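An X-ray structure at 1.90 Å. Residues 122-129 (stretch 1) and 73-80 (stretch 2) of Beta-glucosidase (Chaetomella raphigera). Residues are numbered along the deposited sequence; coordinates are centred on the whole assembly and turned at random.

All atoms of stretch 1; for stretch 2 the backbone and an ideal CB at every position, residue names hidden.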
# COMPACT_ATOMS: atom_id res chain seq x y z
N ARG A 122 -5.88 -4.68 -7.25
CA ARG A 122 -5.66 -3.47 -6.44
C ARG A 122 -4.41 -3.54 -5.56
O ARG A 122 -4.18 -2.67 -4.70
CB ARG A 122 -6.88 -3.22 -5.59
CG ARG A 122 -8.10 -2.91 -6.42
CD ARG A 122 -9.29 -2.68 -5.49
NE ARG A 122 -9.19 -1.30 -4.93
CZ ARG A 122 -10.13 -0.71 -4.19
NH1 ARG A 122 -11.23 -1.37 -3.85
NH2 ARG A 122 -9.96 0.53 -3.77
N ASN A 123 -3.57 -4.51 -5.78
CA ASN A 123 -2.45 -4.74 -4.85
C ASN A 123 -1.45 -3.60 -4.81
O ASN A 123 -0.92 -3.28 -3.78
CB ASN A 123 -1.72 -6.07 -5.16
CG ASN A 123 -2.60 -7.28 -5.00
OD1 ASN A 123 -3.65 -7.20 -4.39
ND2 ASN A 123 -2.13 -8.43 -5.47
N TRP A 124 -1.26 -2.97 -5.93
CA TRP A 124 -0.50 -1.70 -6.06
C TRP A 124 -0.91 -0.54 -5.16
O TRP A 124 -0.05 0.31 -4.77
CB TRP A 124 -0.48 -1.22 -7.52
CG TRP A 124 -1.79 -0.95 -8.10
CD1 TRP A 124 -2.62 -1.84 -8.68
CD2 TRP A 124 -2.52 0.29 -8.00
NE1 TRP A 124 -3.80 -1.20 -9.07
CE2 TRP A 124 -3.75 0.11 -8.64
CE3 TRP A 124 -2.20 1.56 -7.49
CZ2 TRP A 124 -4.71 1.16 -8.78
CZ3 TRP A 124 -3.17 2.62 -7.61
CH2 TRP A 124 -4.39 2.41 -8.25
N GLU A 125 -2.17 -0.53 -4.72
CA GLU A 125 -2.61 0.48 -3.78
C GLU A 125 -2.08 0.25 -2.36
O GLU A 125 -2.01 1.20 -1.54
CB GLU A 125 -4.15 0.49 -3.66
CG GLU A 125 -4.95 0.73 -4.93
CD GLU A 125 -6.34 1.28 -4.66
OE1 GLU A 125 -6.48 2.33 -3.95
OE2 GLU A 125 -7.32 0.70 -5.19
N GLY A 126 -1.74 -1.00 -2.09
CA GLY A 126 -1.33 -1.46 -0.78
C GLY A 126 0.18 -1.44 -0.52
O GLY A 126 0.92 -0.77 -1.20
N PHE A 127 0.58 -2.20 0.52
CA PHE A 127 1.88 -2.10 1.13
C PHE A 127 2.57 -3.47 1.29
O PHE A 127 3.33 -3.71 2.24
CB PHE A 127 1.77 -1.43 2.52
CG PHE A 127 1.50 0.05 2.47
CD1 PHE A 127 2.19 0.91 1.56
CD2 PHE A 127 0.68 0.61 3.44
CE1 PHE A 127 1.99 2.28 1.61
CE2 PHE A 127 0.48 2.00 3.46
CZ PHE A 127 1.11 2.81 2.57
N SER A 128 2.26 -4.36 0.37
CA SER A 128 2.93 -5.70 0.21
C SER A 128 2.27 -6.86 0.92
O SER A 128 1.60 -6.69 1.93
CB SER A 128 4.41 -5.66 0.55
OG SER A 128 4.66 -6.00 1.88
N PRO A 129 2.52 -8.08 0.43
CA PRO A 129 2.06 -9.29 1.09
C PRO A 129 2.92 -9.74 2.28
O PRO A 129 2.64 -10.80 2.86
CB PRO A 129 2.10 -10.36 -0.03
CG PRO A 129 3.17 -9.91 -0.91
CD PRO A 129 3.03 -8.38 -0.93
N UNK A 73 3.25 8.75 -5.70
CA UNK A 73 3.49 7.34 -6.02
C UNK A 73 2.50 6.42 -5.32
O UNK A 73 1.93 6.74 -4.24
CB UNK A 73 4.92 6.95 -5.64
N UNK A 74 2.28 5.29 -5.94
CA UNK A 74 1.40 4.22 -5.41
C UNK A 74 1.90 3.70 -4.09
O UNK A 74 3.10 3.81 -3.75
CB UNK A 74 1.29 3.06 -6.40
N UNK A 75 1.00 3.09 -3.33
CA UNK A 75 1.36 2.41 -2.11
C UNK A 75 2.53 1.46 -2.30
O UNK A 75 3.44 1.42 -1.50
CB UNK A 75 0.15 1.65 -1.57
N UNK A 76 2.49 0.67 -3.37
CA UNK A 76 3.45 -0.42 -3.49
C UNK A 76 4.80 0.14 -3.83
O UNK A 76 5.83 -0.45 -3.39
CB UNK A 76 3.01 -1.44 -4.54
N UNK A 77 4.83 1.23 -4.62
CA UNK A 77 6.09 2.00 -4.89
C UNK A 77 6.66 2.58 -3.63
O UNK A 77 7.89 2.54 -3.41
CB UNK A 77 5.84 3.13 -5.89
N UNK A 78 5.77 3.09 -2.78
CA UNK A 78 6.14 3.64 -1.46
C UNK A 78 6.77 2.54 -0.56
O UNK A 78 7.83 2.75 0.06
CB UNK A 78 4.91 4.24 -0.78
N UNK A 79 6.14 1.37 -0.53
CA UNK A 79 6.71 0.21 0.23
C UNK A 79 8.03 -0.19 -0.31
O UNK A 79 8.93 -0.50 0.49
CB UNK A 79 5.77 -1.00 0.19
N UNK A 80 8.20 -0.13 -1.63
CA UNK A 80 9.43 -0.52 -2.30
C UNK A 80 10.67 0.30 -1.94
O UNK A 80 11.81 -0.13 -2.22
CB UNK A 80 9.21 -0.44 -3.81

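Position 73 lies out of reach of stretch 1: nothing of it comes within 5.5 Å of the ideal CB, so stretch 1 does not decide the choice. The deposited residue is Pro73.

At position 74 CA-to-CB points toward stretch 1, the ideal CB lying 3.5 Å from Trp124 O and the indole close by. Phi/psi of -61/159 directly before helical angles marks an N-cap, where Ser, Thr, Asp or Asn can accept from the free amides of the first turn. It is Thr74: OG1 accepts from the backbone N of residue 77 at 3.2 Å (158°), while Thr74 CG2 sits 3.6 Å from Trp124 CE3, oblique to the ring.

Position 75 is the most restrictive. Its phi/psi of -50/-46 would suit any residue, yet the ideal CB falls 2.2 Å from Glu125 O and 2.6 Å from Gly126 O, both clashes. Only glycine fits this backbone as placed, and Gly75 is found. The close approach leaves Gly75 CA 3.6 Å from Glu125 O and places Gly75 O 3.3 Å from Phe127 CD1, at the ring edge. A water bridges the two stretches, accepting from Gly75 N (2.8 Å) and donating to Glu125 O (3.0 Å).

At position 76 CA-to-CB runs sideways, with the ideal CB 3.5 Å from Trp124 O. Carbon surface lies nearby at Trp124 CB and Ser128 CB, so Leu, Ile, Met or Val would be reasonable. Ile76 (chi1 t, chi2 p) sets CG2 3.9 Å from Trp124 CB and CD1 4.2 Å from Ser128 CB. Its backbone makes the sole direct hydrogen bond between the stretches, Ile76 N to Trp124 O at 2.9 Å and 145°; Gly126 O, 3.0 Å from Ile76 N, has too poor an angle to count.

Position 77 points sideways, with no part of stretch 1 within 5.5 Å of its ideal CB; many helix-compatible residues would do. Gln77 bonds elsewhere in the structure.

At position 78 the ideal CB points toward stretch 1, 4.2 Å from Phe127 CE1, so a small or branched side chain with a methyl suits: Ala, Val or Thr. Thr78 puts CG2 4.2 Å from Phe127 CE1, and its OG1 donates to Thr74 O at 2.9 Å.

Position 79 also points toward stretch 1, its ideal CB 4.2 Å from Phe127 CA, favouring something small and apolar. Ala79 meets this, with CB 4.3 Å from Phe127 CD1.

Position 80 is out of reach and little constrained. Ser80 OG donates to Ile76 O at 2.7 Å.

Stretch 2, residues 73-80: PTGIQTAS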
# COMPACT_ATOMS: atom_id res chain seq x y z
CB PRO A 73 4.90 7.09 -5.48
CG PRO A 73 5.56 8.40 -5.50
CD PRO A 73 4.48 9.43 -5.25
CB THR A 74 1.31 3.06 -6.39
OG1 THR A 74 2.60 2.52 -6.58
CG2 THR A 74 0.74 3.55 -7.74
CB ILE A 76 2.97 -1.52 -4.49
CG1 ILE A 76 3.77 -2.82 -4.35
CG2 ILE A 76 3.03 -1.03 -5.94
CD1 ILE A 76 3.68 -3.48 -2.99
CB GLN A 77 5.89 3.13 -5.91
CG GLN A 77 7.21 3.89 -6.28
CD GLN A 77 7.96 3.02 -7.25
OE1 GLN A 77 7.36 2.07 -7.71
NE2 GLN A 77 9.18 3.38 -7.65
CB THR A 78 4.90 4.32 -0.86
OG1 THR A 78 4.51 5.36 -1.72
CG2 THR A 78 5.16 4.84 0.50
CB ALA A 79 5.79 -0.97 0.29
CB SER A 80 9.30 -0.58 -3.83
OG SER A 80 8.22 -1.46 -4.24
O HOH W 1 -1.74 3.72 -3.11
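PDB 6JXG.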